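Local coordinates for protein endoglucanase E-5 (Thermobifida fusca, PDB 2CKS) that hydrolyses internal beta-1,4-glucosidic linkages in cellulose, lichenin and cereal beta-D-glucans, here as its family 5 glycoside hydrolase catalytic domain, at residues A[222-232]-A[255-265]; A[243-252]-A[295-303]. All coordinates share one frame; numbering follows the deposited sequence.

In the fold
Contact 1 lies in the wall of the eight-stranded barrel, where strands 227-233 and 262-265 run side by side; contact 2 sits farther out, in the helical layer, joining helix 245-258 to helix 295-304. Helix 245-258 serves both: its last turn enters contact 1 and its first turns make contact 2. The two also touch, for Trp262 packs on Ile252 and Val300, and Lys264 lies against Val300 and Ser296. Contact 1 is mostly buried and built from backbone hydrogen bonds and aromatic packing, with the probable nucleophile Glu231 at one end. Contact 2, partly buried, has no direct backbone bond between its helices and relies on one tryptophan, a stacked phenylalanine and a salt bridge.

Contact 1: residues A[222-232]-A[255-265]; sequences SELFPVFVTEF and MAERKIGWTKW
Strands 227-232 and 262-265 run parallel, 4.5 Å apart at closest approach and 21° off true alignment, as the seventh and eighth strands of the (beta/alpha)8 barrel; helix 245-258 makes the crossover between them. Val229 is held through both its N and its O: the N donates to Gly261 O, and the O accepts from Thr263 N at 3.0 Å. Farther along, Trp265 N bonds to Phe232 O. Just before Val229, a water bridges Val227 O and Gly261 N.

The Phe228 ring lies over the Gly261 backbone, with Gly261 CA 4.0 Å from the ring centroid. Thr263 OG1 bonds to Thr230 O at 2.7 Å, meeting it from above the carbonyl plane; its first torsion holds that hydroxyl between its own N and carbonyl carbon. Val229 CG2 touches both Met255 SD and Ile260 CG2, packing the strand against the last turns of helix 245-258 and the loop that follows. Phe232 turns its edge to the face of Trp262, planes 85° apart, with Phe232 CE1 3.4 Å from Trp262 CE3, while Lys264 CG covers a face of the Phe232 ring.

At the outer end, Arg258 NH1 forms a salt bridge with Glu223 OE2 and a weak bond to Ser222 OG, which also hydrogen-bonds to the backbone O of Arg219. Arg258 NE pairs with Glu257 OE2, completing a network in which one guanidinium joins two carboxylates.

Glu231, the nucleophile by similarity, binds zinc through OE1, which Tyr206 also meets; OE2 pairs with Arg61. Extended beyond CG, its side chain runs alongside that of Trp265, and the carboxylate stacks on the indole with planes 23° apart, bringing Glu231 OE2 to 3.7 Å from Trp265 CE3.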
loop_
_atom_site.group_PDB
_atom_site.type_symbol
_atom_site.label_atom_id
_atom_site.label_comp_id
_atom_site.label_asym_id
_atom_site.label_seq_id
_atom_site.Cartn_x
_atom_site.Cartn_y
_atom_site.Cartn_z
ATOM N N SER A 222 15.450 -6.263 2.267
ATOM C CA SER A 222 15.826 -5.366 1.182
ATOM C C SER A 222 17.134 -5.804 0.504
ATOM O O SER A 222 17.400 -5.402 -0.625
ATOM C CB SER A 222 15.905 -3.920 1.677
ATOM O OG SER A 222 17.039 -3.717 2.492
ATOM N N GLU A 223 17.934 -6.635 1.181
ATOM C CA GLU A 223 19.102 -7.274 0.546
ATOM C C GLU A 223 18.722 -8.341 -0.486
ATOM O O GLU A 223 19.501 -8.623 -1.391
ATOM C CB GLU A 223 19.996 -7.979 1.572
ATOM C CG GLU A 223 20.522 -7.122 2.698
ATOM C CD GLU A 223 21.485 -6.046 2.240
ATOM O OE1 GLU A 223 22.218 -6.231 1.234
ATOM O OE2 GLU A 223 21.521 -4.999 2.914
ATOM N N LEU A 224 17.545 -8.949 -0.322
ATOM C CA LEU A 224 17.177 -10.190 -1.021
ATOM C C LEU A 224 16.160 -10.017 -2.152
ATOM O O LEU A 224 16.166 -10.777 -3.109
ATOM C CB LEU A 224 16.604 -11.197 -0.017
ATOM C CG LEU A 224 17.426 -11.458 1.256
ATOM C CD1 LEU A 224 16.617 -12.160 2.318
ATOM C CD2 LEU A 224 18.661 -12.255 0.917
ATOM N N PHE A 225 15.266 -9.048 -2.006
ATOM C CA PHE A 225 14.167 -8.864 -2.959
ATOM C C PHE A 225 13.561 -7.474 -2.774
ATOM O O PHE A 225 13.841 -6.821 -1.771
ATOM C CB PHE A 225 13.095 -9.948 -2.791
ATOM C CG PHE A 225 12.703 -10.214 -1.363
ATOM C CD1 PHE A 225 11.842 -9.364 -0.685
ATOM C CD2 PHE A 225 13.178 -11.347 -0.700
ATOM C CE1 PHE A 225 11.474 -9.620 0.630
ATOM C CE2 PHE A 225 12.823 -11.602 0.614
ATOM C CZ PHE A 225 11.958 -10.745 1.278
ATOM N N PRO A 226 12.759 -7.002 -3.728
ATOM C CA PRO A 226 12.156 -5.671 -3.599
ATOM C C PRO A 226 11.045 -5.665 -2.573
ATOM O O PRO A 226 10.222 -6.577 -2.560
ATOM C CB PRO A 226 11.605 -5.392 -5.005
ATOM C CG PRO A 226 12.203 -6.452 -5.879
ATOM C CD PRO A 226 12.363 -7.645 -4.993
ATOM N N VAL A 227 11.062 -4.662 -1.707
ATOM C CA VAL A 227 10.060 -4.493 -0.666
ATOM C C VAL A 227 9.346 -3.158 -0.880
ATOM O O VAL A 227 9.976 -2.160 -1.227
ATOM C CB VAL A 227 10.700 -4.509 0.739
ATOM C CG1 VAL A 227 9.673 -4.175 1.804
ATOM C CG2 VAL A 227 11.333 -5.851 1.021
ATOM N N PHE A 228 8.032 -3.151 -0.695
ATOM C CA PHE A 228 7.276 -1.911 -0.612
ATOM C C PHE A 228 6.508 -1.905 0.698
ATOM O O PHE A 228 5.816 -2.866 1.028
ATOM C CB PHE A 228 6.308 -1.762 -1.788
ATOM C CG PHE A 228 5.850 -0.344 -1.992
ATOM C CD1 PHE A 228 6.390 0.440 -3.011
ATOM C CD2 PHE A 228 4.906 0.222 -1.150
ATOM C CE1 PHE A 228 5.992 1.763 -3.169
ATOM C CE2 PHE A 228 4.507 1.554 -1.314
ATOM C CZ PHE A 228 5.052 2.311 -2.327
ATOM N N VAL A 229 6.626 -0.819 1.449
ATOM C CA VAL A 229 5.906 -0.702 2.697
ATOM C C VAL A 229 4.519 -0.121 2.391
ATOM O O VAL A 229 4.318 1.083 2.409
ATOM C CB VAL A 229 6.707 0.117 3.728
ATOM C CG1 VAL A 229 5.875 0.408 4.964
ATOM C CG2 VAL A 229 7.975 -0.655 4.103
ATOM N N THR A 230 3.563 -0.995 2.085
ATOM C CA THR A 230 2.238 -0.538 1.651
ATOM C C THR A 230 1.364 -0.034 2.797
ATOM O O THR A 230 0.334 0.581 2.557
ATOM C CB THR A 230 1.487 -1.628 0.870
ATOM O OG1 THR A 230 1.467 -2.842 1.618
ATOM C CG2 THR A 230 2.199 -1.990 -0.416
ATOM N N GLU A 231 1.779 -0.273 4.035
ATOM C CA GLU A 231 1.024 0.212 5.177
ATOM C C GLU A 231 1.940 0.344 6.377
ATOM O O GLU A 231 2.576 -0.621 6.774
ATOM C CB GLU A 231 -0.103 -0.762 5.485
ATOM C CG GLU A 231 -1.173 -0.204 6.387
ATOM C CD GLU A 231 -2.251 -1.227 6.660
ATOM O OE1 GLU A 231 -2.417 -1.606 7.838
ATOM O OE2 GLU A 231 -2.920 -1.648 5.692
ATOM N N PHE A 232 2.011 1.538 6.953
ATOM C CA PHE A 232 2.690 1.695 8.238
ATOM C C PHE A 232 2.086 2.806 9.059
ATOM O O PHE A 232 1.397 3.682 8.545
ATOM C CB PHE A 232 4.199 1.936 8.076
ATOM C CG PHE A 232 4.560 3.358 7.735
ATOM C CD1 PHE A 232 4.492 3.804 6.438
ATOM C CD2 PHE A 232 4.976 4.244 8.719
ATOM C CE1 PHE A 232 4.825 5.094 6.111
ATOM C CE2 PHE A 232 5.302 5.565 8.393
ATOM C CZ PHE A 232 5.224 5.983 7.076
ATOM N N MET A 255 14.380 3.427 5.062
ATOM C CA MET A 255 13.674 3.348 3.796
ATOM C C MET A 255 14.256 4.328 2.770
ATOM O O MET A 255 14.365 3.995 1.606
ATOM C CB MET A 255 12.169 3.536 4.003
ATOM C CG MET A 255 11.537 2.395 4.778
ATOM S SD MET A 255 9.738 2.460 4.842
ATOM C CE MET A 255 9.443 3.862 5.898
ATOM N N ALA A 256 14.661 5.518 3.211
ATOM C CA ALA A 256 15.290 6.485 2.307
ATOM C C ALA A 256 16.643 5.971 1.778
ATOM O O ALA A 256 16.944 6.086 0.588
ATOM C CB ALA A 256 15.465 7.821 3.018
ATOM N N GLU A 257 17.439 5.392 2.671
ATOM C CA GLU A 257 18.745 4.819 2.334
ATOM C C GLU A 257 18.612 3.702 1.292
ATOM O O GLU A 257 19.400 3.619 0.357
ATOM C CB GLU A 257 19.403 4.320 3.624
ATOM C CG GLU A 257 20.666 3.483 3.507
ATOM C CD GLU A 257 21.019 2.848 4.842
ATOM O OE1 GLU A 257 21.525 3.563 5.726
ATOM O OE2 GLU A 257 20.767 1.640 5.024
ATOM N N ARG A 258 17.580 2.875 1.437
ATOM C CA ARG A 258 17.390 1.695 0.598
ATOM C C ARG A 258 16.383 1.931 -0.526
ATOM O O ARG A 258 16.079 1.015 -1.298
ATOM C CB ARG A 258 16.927 0.530 1.462
ATOM C CG ARG A 258 17.877 0.181 2.598
ATOM C CD ARG A 258 19.159 -0.421 2.123
ATOM N NE ARG A 258 20.047 -0.732 3.235
ATOM C CZ ARG A 258 20.200 -1.938 3.763
ATOM N NH1 ARG A 258 19.535 -2.988 3.287
ATOM N NH2 ARG A 258 21.051 -2.106 4.765
ATOM N N LYS A 259 15.885 3.167 -0.612
ATOM C CA LYS A 259 14.869 3.571 -1.579
ATOM C C LYS A 259 13.646 2.645 -1.566
ATOM O O LYS A 259 13.108 2.272 -2.611
ATOM C CB LYS A 259 15.481 3.732 -2.970
ATOM C CG LYS A 259 16.574 4.814 -3.001
ATOM C CD LYS A 259 16.666 5.522 -4.340
ATOM C CE LYS A 259 17.381 6.878 -4.234
ATOM N NZ LYS A 259 16.439 8.016 -3.975
ATOM N N ILE A 260 13.217 2.303 -0.358
ATOM C CA ILE A 260 12.012 1.512 -0.137
ATOM C C ILE A 260 10.805 2.444 -0.086
ATOM O O ILE A 260 10.714 3.312 0.787
ATOM C CB ILE A 260 12.121 0.735 1.173
ATOM C CG1 ILE A 260 13.259 -0.296 1.089
ATOM C CG2 ILE A 260 10.797 0.039 1.498
ATOM C CD1 ILE A 260 13.696 -0.825 2.442
ATOM N N GLY A 261 9.883 2.267 -1.026
ATOM C CA GLY A 261 8.694 3.098 -1.075
ATOM C C GLY A 261 7.748 2.789 0.069
ATOM O O GLY A 261 7.805 1.709 0.673
ATOM N N TRP A 262 6.886 3.751 0.381
ATOM C CA TRP A 262 5.904 3.582 1.434
ATOM C C TRP A 262 4.637 4.398 1.242
ATOM O O TRP A 262 4.640 5.450 0.599
ATOM C CB TRP A 262 6.505 3.916 2.804
ATOM C CG TRP A 262 7.264 5.240 2.981
ATOM C CD1 TRP A 262 8.619 5.393 3.007
ATOM C CD2 TRP A 262 6.718 6.544 3.267
ATOM N NE1 TRP A 262 8.956 6.700 3.269
ATOM C CE2 TRP A 262 7.810 7.431 3.437
ATOM C CE3 TRP A 262 5.418 7.063 3.357
ATOM C CZ2 TRP A 262 7.641 8.793 3.701
ATOM C CZ3 TRP A 262 5.257 8.417 3.647
ATOM C CH2 TRP A 262 6.360 9.261 3.812
ATOM N N THR A 263 3.557 3.878 1.820
ATOM C CA THR A 263 2.288 4.586 1.931
ATOM C C THR A 263 1.802 4.469 3.366
ATOM O O THR A 263 1.550 3.362 3.846
ATOM C CB THR A 263 1.223 4.015 0.939
ATOM O OG1 THR A 263 1.249 2.579 0.922
ATOM C CG2 THR A 263 1.522 4.431 -0.478
ATOM N N LYS A 264 1.656 5.605 4.047
ATOM C CA LYS A 264 1.281 5.604 5.452
ATOM C C LYS A 264 -0.220 5.388 5.628
ATOM O O LYS A 264 -1.033 5.903 4.862
ATOM C CB LYS A 264 1.687 6.915 6.134
ATOM C CG LYS A 264 1.276 6.984 7.601
ATOM C CD LYS A 264 1.823 8.182 8.322
ATOM C CE LYS A 264 1.586 8.052 9.808
ATOM N NZ LYS A 264 0.144 7.866 10.139
ATOM N N TRP A 265 -0.566 4.631 6.662
ATOM C CA TRP A 265 -1.944 4.434 7.086
ATOM C C TRP A 265 -2.268 5.565 8.061
ATOM O O TRP A 265 -1.606 5.668 9.091
ATOM C CB TRP A 265 -2.006 3.094 7.814
ATOM C CG TRP A 265 -3.358 2.564 8.149
ATOM C CD1 TRP A 265 -3.893 2.450 9.393
ATOM C CD2 TRP A 265 -4.321 1.991 7.247
ATOM N NE1 TRP A 265 -5.144 1.888 9.322
ATOM C CE2 TRP A 265 -5.428 1.592 8.018
ATOM C CE3 TRP A 265 -4.367 1.795 5.861
ATOM C CZ2 TRP A 265 -6.558 1.001 7.457
ATOM C CZ3 TRP A 265 -5.493 1.216 5.303
ATOM C CH2 TRP A 265 -6.571 0.821 6.106
HETATM O O HOH W 1 10.182 0.277 -3.107
#

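Contact 2: residues A[243-252]-A[295-303]; sequences NDFQMADRYI and ASGQWVRSK
Trp299 is a knob in a hole formed by Phe245, Ala248, Asp249 and Ile252, one helix of the barrel's outer layer packing on the next. The Phe245 ring makes an offset stack on its pyrrole ring, centroids 4.3 Å apart and planes at 22°. Ala248 CB and Ile252 CG1 meet the benzo end, Ile252 CG1 lying 3.6 Å from Trp299 CH2. Trp299 NE1 donates in its ring plane to Asp249 OD1 at 3.0 Å, on the syn side of the carboxylate but tilted out of its plane.

The same oxygen takes a salt bridge from Lys303 NZ, also 3.0 Å long; the two donors reach it from opposite faces of the carboxylate plane. The bent lysine chain (chi2 -57°) carries CE over the indole face opposite Phe245, so the ring is sandwiched. A water links Asp249 OD2, at 2.6 Å, to Trp299 NE1 by a weak second bond.

Farther out, Asp244 caps helix 245-258 through Met247 N and pairs with Arg211. Asn243 ND2 and Ser296 N share a water, while Asn243 OD1 bonds to Thr234.

The N-H bond, with Phe245 and Lys303 on the two faces, probably fixes the rotation of the indole, and the nearby ammonium probably helps keep Asp249 ionised.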
loop_
_atom_site.group_PDB
_atom_site.type_symbol
_atom_site.label_atom_id
_atom_site.label_comp_id
_atom_site.label_asym_id
_atom_site.label_seq_id
_atom_site.Cartn_x
_atom_site.Cartn_y
_atom_site.Cartn_z
ATOM N N ASN A 243 2.159 8.098 19.641
ATOM C CA ASN A 243 3.153 8.048 18.587
ATOM C C ASN A 243 4.555 7.831 19.126
ATOM O O ASN A 243 4.919 8.348 20.195
ATOM C CB ASN A 243 3.117 9.340 17.788
ATOM C CG ASN A 243 1.860 9.461 16.966
ATOM O OD1 ASN A 243 1.568 8.599 16.140
ATOM N ND2 ASN A 243 1.092 10.510 17.209
ATOM N N ASP A 244 5.344 7.059 18.392
ATOM C CA ASP A 244 6.773 6.997 18.635
ATOM C C ASP A 244 7.496 7.479 17.399
ATOM O O ASP A 244 7.888 6.684 16.553
ATOM C CB ASP A 244 7.208 5.585 19.002
ATOM C CG ASP A 244 8.637 5.537 19.524
ATOM O OD1 ASP A 244 9.427 6.455 19.238
ATOM O OD2 ASP A 244 9.050 4.611 20.238
ATOM N N PHE A 245 7.664 8.793 17.288
ATOM C CA PHE A 245 8.275 9.373 16.107
ATOM C C PHE A 245 9.773 9.098 16.051
ATOM O O PHE A 245 10.351 9.096 14.975
ATOM C CB PHE A 245 7.982 10.876 16.013
ATOM C CG PHE A 245 6.526 11.206 15.807
ATOM C CD1 PHE A 245 5.863 12.069 16.666
ATOM C CD2 PHE A 245 5.822 10.665 14.741
ATOM C CE1 PHE A 245 4.525 12.374 16.475
ATOM C CE2 PHE A 245 4.491 10.971 14.540
ATOM C CZ PHE A 245 3.841 11.830 15.405
ATOM N N GLN A 246 10.405 8.882 17.202
ATOM C CA GLN A 246 11.820 8.552 17.209
ATOM C C GLN A 246 12.049 7.221 16.497
ATOM O O GLN A 246 12.906 7.118 15.635
ATOM C CB GLN A 246 12.368 8.509 18.641
ATOM C CG GLN A 246 13.879 8.382 18.721
ATOM C CD GLN A 246 14.624 9.566 18.098
ATOM O OE1 GLN A 246 14.051 10.638 17.887
ATOM N NE2 GLN A 246 15.898 9.366 17.809
ATOM N N MET A 247 11.262 6.210 16.841
ATOM C CA MET A 247 11.383 4.909 16.196
ATOM C C MET A 247 10.978 5.020 14.731
ATOM O O MET A 247 11.635 4.471 13.845
ATOM C CB MET A 247 10.511 3.869 16.900
ATOM C CG MET A 247 10.688 2.464 16.357
ATOM S SD MET A 247 12.281 1.741 16.820
ATOM C CE MET A 247 12.688 0.944 15.320
ATOM N N ALA A 248 9.888 5.740 14.479
ATOM C CA ALA A 248 9.384 5.908 13.125
ATOM C C ALA A 248 10.435 6.548 12.227
ATOM O O ALA A 248 10.592 6.150 11.079
ATOM C CB ALA A 248 8.117 6.744 13.134
ATOM N N ASP A 249 11.169 7.523 12.757
ATOM C CA ASP A 249 12.218 8.200 11.993
ATOM C C ASP A 249 13.357 7.230 11.625
ATOM O O ASP A 249 13.994 7.391 10.589
ATOM C CB ASP A 249 12.797 9.383 12.789
ATOM C CG ASP A 249 11.891 10.605 12.803
ATOM O OD1 ASP A 249 10.931 10.682 12.002
ATOM O OD2 ASP A 249 12.072 11.559 13.595
ATOM N N ARG A 250 13.621 6.234 12.468
ATOM C CA ARG A 250 14.603 5.208 12.132
ATOM C C ARG A 250 14.157 4.408 10.915
ATOM O O ARG A 250 14.955 4.140 10.030
ATOM C CB ARG A 250 14.870 4.279 13.318
ATOM C CG ARG A 250 15.482 4.991 14.511
ATOM C CD ARG A 250 15.597 4.134 15.740
ATOM N NE ARG A 250 16.467 2.983 15.509
ATOM C CZ ARG A 250 16.568 1.944 16.325
ATOM N NH1 ARG A 250 15.860 1.887 17.453
ATOM N NH2 ARG A 250 17.389 0.953 16.016
ATOM N N TYR A 251 12.879 4.048 10.870
ATOM C CA TYR A 251 12.316 3.381 9.700
ATOM C C TYR A 251 12.391 4.286 8.464
ATOM O O TYR A 251 12.744 3.837 7.376
ATOM C CB TYR A 251 10.858 3.000 9.948
ATOM C CG TYR A 251 10.627 1.767 10.786
ATOM C CD1 TYR A 251 10.668 0.497 10.218
ATOM C CD2 TYR A 251 10.320 1.870 12.135
ATOM C CE1 TYR A 251 10.414 -0.634 10.967
ATOM C CE2 TYR A 251 10.071 0.738 12.900
ATOM C CZ TYR A 251 10.129 -0.512 12.309
ATOM O OH TYR A 251 9.871 -1.635 13.058
ATOM N N ILE A 252 12.051 5.562 8.630
ATOM C CA ILE A 252 12.070 6.505 7.514
ATOM C C ILE A 252 13.471 6.649 6.949
ATOM O O ILE A 252 13.652 6.678 5.739
ATOM C CB ILE A 252 11.509 7.884 7.941
ATOM C CG1 ILE A 252 9.998 7.783 8.160
ATOM C CG2 ILE A 252 11.850 8.968 6.916
ATOM C CD1 ILE A 252 9.183 7.779 6.884
ATOM N N ALA A 295 -1.198 14.782 15.034
ATOM C CA ALA A 295 0.261 14.827 15.126
ATOM C C ALA A 295 0.938 13.966 14.054
ATOM O O ALA A 295 1.895 14.401 13.415
ATOM C CB ALA A 295 0.696 14.391 16.501
ATOM N N SER A 296 0.415 12.758 13.846
ATOM C CA SER A 296 0.944 11.839 12.837
ATOM C C SER A 296 0.776 12.419 11.435
ATOM O O SER A 296 1.614 12.195 10.559
ATOM C CB SER A 296 0.250 10.468 12.939
ATOM O OG SER A 296 -1.117 10.543 12.578
ATOM N N GLY A 297 -0.307 13.162 11.235
ATOM C CA GLY A 297 -0.578 13.852 9.987
ATOM C C GLY A 297 0.434 14.937 9.669
ATOM O O GLY A 297 0.931 15.022 8.554
ATOM N N GLN A 298 0.748 15.776 10.647
ATOM C CA GLN A 298 1.743 16.821 10.438
ATOM C C GLN A 298 3.112 16.196 10.171
ATOM O O GLN A 298 3.855 16.679 9.327
ATOM C CB GLN A 298 1.822 17.793 11.615
ATOM C CG GLN A 298 2.714 19.016 11.319
ATOM C CD GLN A 298 2.387 19.714 9.985
ATOM O OE1 GLN A 298 1.346 20.364 9.857
ATOM N NE2 GLN A 298 3.271 19.555 8.987
ATOM N N TRP A 299 3.410 15.109 10.879
ATOM C CA TRP A 299 4.683 14.414 10.753
ATOM C C TRP A 299 4.851 13.874 9.344
ATOM O O TRP A 299 5.869 14.115 8.713
ATOM C CB TRP A 299 4.773 13.294 11.792
ATOM C CG TRP A 299 5.981 12.445 11.713
ATOM C CD1 TRP A 299 7.178 12.671 12.318
ATOM C CD2 TRP A 299 6.112 11.212 11.009
ATOM N NE1 TRP A 299 8.058 11.653 12.027
ATOM C CE2 TRP A 299 7.421 10.738 11.232
ATOM C CE3 TRP A 299 5.248 10.446 10.222
ATOM C CZ2 TRP A 299 7.889 9.545 10.684
ATOM C CZ3 TRP A 299 5.717 9.256 9.679
ATOM C CH2 TRP A 299 7.024 8.826 9.908
ATOM N N VAL A 300 3.845 13.175 8.826
ATOM C CA VAL A 300 3.988 12.581 7.496
ATOM C C VAL A 300 3.960 13.623 6.376
ATOM O O VAL A 300 4.680 13.491 5.385
ATOM C CB VAL A 300 2.975 11.427 7.231
ATOM C CG1 VAL A 300 1.556 11.946 7.004
ATOM C CG2 VAL A 300 3.405 10.610 6.048
ATOM N N ARG A 301 3.139 14.656 6.538
ATOM C CA ARG A 301 3.062 15.722 5.549
ATOM C C ARG A 301 4.424 16.389 5.422
ATOM O O ARG A 301 4.872 16.685 4.320
ATOM C CB ARG A 301 1.990 16.743 5.937
ATOM C CG ARG A 301 1.731 17.810 4.889
ATOM C CD ARG A 301 0.518 18.668 5.206
ATOM N NE ARG A 301 0.418 19.840 4.338
ATOM C CZ ARG A 301 1.143 20.953 4.459
ATOM N NH1 ARG A 301 2.054 21.082 5.420
ATOM N NH2 ARG A 301 0.948 21.954 3.602
ATOM N N SER A 302 5.090 16.586 6.555
ATOM C CA SER A 302 6.412 17.198 6.565
ATOM C C SER A 302 7.443 16.306 5.879
ATOM O O SER A 302 8.290 16.808 5.151
ATOM C CB SER A 302 6.830 17.529 7.988
ATOM O OG SER A 302 6.084 18.644 8.437
ATOM N N LYS A 303 7.342 14.992 6.073
ATOM C CA LYS A 303 8.241 14.062 5.387
ATOM C C LYS A 303 8.035 14.145 3.887
ATOM O O LYS A 303 8.997 14.199 3.135
ATOM C CB LYS A 303 8.029 12.607 5.825
ATOM C CG LYS A 303 8.303 12.299 7.281
ATOM C CD LYS A 303 9.710 12.660 7.717
ATOM C CE LYS A 303 10.022 12.017 9.062
ATOM N NZ LYS A 303 10.881 12.843 9.931
HETATM O O HOH W 2 -1.312 11.363 15.722
HETATM O O HOH W 3 10.177 13.248 13.994
#